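Long-range contact in C-terminal peptide of Putative angiotensinogen (Lampetra fluviatilis, PDB 5INW), which probably acts as an inhibitor of serine-type endopeptidases, as a member of the serpin family, and here forms the C-terminal piece left after reaction-loop cleavage: residues 9-14 with 29-34. Residues are numbered along the deposited sequence; the frame is centred on the assembly and turned at random.
Sequences DRPFVV and RVADPK
At the open end of the antiparallel β-hairpin of strands 12-18 and 24-30 (s4B and s5B of serpin β-sheet B), F12 and V30 form the last, hydrogen-bonded pair: F12 N donates to V30 O at 3.1 Å, the donor lying above the carbonyl plane, while V30 N meets F12 O at 2.9 Å, nearly along the C=O axis. Each carbonyl also receives a CA-H...O contact from the facing segment, V30 O from P11 CA at 3.4 Å and F12 O from R29 CA at 3.3 Å. On one sheet face the side chains of F12 and V30 run side by side. With chi1 at 67°, F12 CG sits in the crowded position between its backbone N and carbonyl carbon, which lays the ring over V30. V30 CB stands 3.9 Å from the ring centroid in a CH-pi contact, 28° off the normal, and the two methyls straddle the far end of the ring, CG1 near F12 CE2 and CG2 near F12 CZ and CE1. A leucine in place of F12 would lack the flat ring face and would probably lose the CH-pi contact with V30 and part of the packing on V310 of the larger angiotensinogen chain. P11 CB packs on A31 CB at 4.2 Å. V13 and R29, a non-hydrogen-bonded pair, turn to the other face, where R29 CG passes F12 O at 3.7 Å before its chain bends away to a salt bridge with E323 of the larger chain. That chain also packs W267 on P11 and M308 on V14, and its N105 OD1 accepts a hydrogen bond from A31 N. Backbone bonds between V14 and G28 continue the hairpin, and a strand of the larger chain adds antiparallel to V13, V14 and R29, carrying the sheet across the interface.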
loop_
_atom_site.group_PDB
_atom_site.type_symbol
_atom_site.label_atom_id
_atom_site.label_comp_id
_atom_site.label_asym_id
_atom_site.label_seq_id
_atom_site.Cartn_x
_atom_site.Cartn_y
_atom_site.Cartn_z
ATOM N N ASP C 9 16.469 14.142 -8.896
ATOM C CA ASP C 9 16.236 15.600 -8.771
ATOM C C ASP C 9 14.908 16.013 -9.393
ATOM O O ASP C 9 14.592 17.192 -9.410
ATOM C CB ASP C 9 17.413 16.411 -9.383
ATOM C CG ASP C 9 17.604 16.159 -10.880
ATOM O OD1 ASP C 9 17.577 14.994 -11.332
ATOM O OD2 ASP C 9 17.763 17.135 -11.624
ATOM N N ARG C 10 14.149 15.033 -9.892
ATOM C CA ARG C 10 12.890 15.217 -10.643
ATOM C C ARG C 10 11.828 14.260 -10.067
ATOM O O ARG C 10 12.176 13.397 -9.266
ATOM C CB ARG C 10 13.086 14.841 -12.117
ATOM C CG ARG C 10 14.496 14.955 -12.673
ATOM C CD ARG C 10 14.517 14.680 -14.161
ATOM N NE ARG C 10 15.348 15.621 -14.897
ATOM C CZ ARG C 10 16.673 15.679 -14.838
ATOM N NH1 ARG C 10 17.382 14.886 -14.022
ATOM N NH2 ARG C 10 17.305 16.571 -15.600
ATOM N N PRO C 11 10.556 14.380 -10.483
ATOM C CA PRO C 11 9.582 13.422 -10.029
ATOM C C PRO C 11 9.969 12.020 -10.404
ATOM O O PRO C 11 10.509 11.810 -11.493
ATOM C CB PRO C 11 8.336 13.827 -10.769
ATOM C CG PRO C 11 8.478 15.278 -10.994
ATOM C CD PRO C 11 9.909 15.656 -10.788
ATOM N N PHE C 12 9.704 11.084 -9.489
ATOM C CA PHE C 12 10.063 9.691 -9.675
ATOM C C PHE C 12 9.011 8.717 -9.150
ATOM O O PHE C 12 8.285 9.007 -8.219
ATOM C CB PHE C 12 11.401 9.416 -9.034
ATOM C CG PHE C 12 11.405 9.528 -7.558
ATOM C CD1 PHE C 12 11.262 8.409 -6.762
ATOM C CD2 PHE C 12 11.619 10.744 -6.949
ATOM C CE1 PHE C 12 11.326 8.518 -5.383
ATOM C CE2 PHE C 12 11.689 10.861 -5.567
ATOM C CZ PHE C 12 11.540 9.762 -4.786
ATOM N N VAL C 13 8.940 7.555 -9.782
ATOM C CA VAL C 13 8.135 6.447 -9.310
ATOM C C VAL C 13 8.924 5.611 -8.288
ATOM O O VAL C 13 10.149 5.394 -8.412
ATOM C CB VAL C 13 7.706 5.561 -10.474
ATOM C CG1 VAL C 13 6.900 4.352 -10.000
ATOM C CG2 VAL C 13 6.891 6.380 -11.453
ATOM N N VAL C 14 8.201 5.119 -7.284
ATOM C CA VAL C 14 8.818 4.481 -6.139
ATOM C C VAL C 14 8.031 3.190 -5.863
ATOM O O VAL C 14 6.837 3.177 -5.996
ATOM C CB VAL C 14 8.872 5.480 -4.959
ATOM C CG1 VAL C 14 7.562 5.530 -4.220
ATOM C CG2 VAL C 14 9.980 5.148 -4.015
ATOM N N ARG C 29 4.466 7.633 -6.489
ATOM C CA ARG C 29 5.206 8.639 -7.194
ATOM C C ARG C 29 5.434 9.783 -6.227
ATOM O O ARG C 29 4.483 10.291 -5.612
ATOM C CB ARG C 29 4.439 9.139 -8.426
ATOM C CG ARG C 29 5.019 10.415 -9.085
ATOM C CD ARG C 29 3.989 11.520 -9.177
ATOM N NE ARG C 29 3.063 11.192 -10.255
ATOM C CZ ARG C 29 2.006 11.907 -10.609
ATOM N NH1 ARG C 29 1.294 11.499 -11.641
ATOM N NH2 ARG C 29 1.666 13.014 -9.944
ATOM N N VAL C 30 6.703 10.173 -6.117
ATOM C CA VAL C 30 7.079 11.335 -5.346
ATOM C C VAL C 30 7.369 12.485 -6.300
ATOM O O VAL C 30 8.311 12.399 -7.094
ATOM C CB VAL C 30 8.302 11.058 -4.480
ATOM C CG1 VAL C 30 8.642 12.303 -3.694
ATOM C CG2 VAL C 30 8.017 9.908 -3.534
ATOM N N ALA C 31 6.528 13.525 -6.225
ATOM C CA ALA C 31 6.694 14.771 -6.981
ATOM C C ALA C 31 6.947 16.030 -6.130
ATOM O O ALA C 31 7.405 17.011 -6.669
ATOM C CB ALA C 31 5.501 14.995 -7.870
ATOM N N ASP C 32 6.709 15.992 -4.823
ATOM C CA ASP C 32 6.818 17.187 -3.995
ATOM C C ASP C 32 7.098 16.765 -2.566
ATOM O O ASP C 32 6.190 16.619 -1.761
ATOM C CB ASP C 32 5.532 18.024 -4.104
ATOM C CG ASP C 32 5.434 19.122 -3.034
ATOM O OD1 ASP C 32 6.494 19.674 -2.660
ATOM O OD2 ASP C 32 4.293 19.404 -2.550
ATOM N N PRO C 33 8.371 16.542 -2.246
ATOM C CA PRO C 33 8.824 16.334 -0.868
ATOM C C PRO C 33 8.389 17.437 0.122
ATOM O O PRO C 33 8.003 18.535 -0.290
ATOM C CB PRO C 33 10.329 16.389 -1.009
ATOM C CG PRO C 33 10.614 15.924 -2.390
ATOM C CD PRO C 33 9.460 16.348 -3.225
ATOM N N LYS C 34 8.475 17.157 1.417
ATOM C CA LYS C 34 8.244 18.182 2.462
ATOM C C LYS C 34 9.047 17.871 3.751
ATOM O O LYS C 34 9.674 16.826 3.833
ATOM C CB LYS C 34 6.728 18.319 2.753
ATOM C CG LYS C 34 6.028 19.497 2.065
ATOM C CD LYS C 34 4.524 19.260 1.966
ATOM C CE LYS C 34 4.196 18.207 0.917
ATOM N NZ LYS C 34 2.730 18.149 0.756
#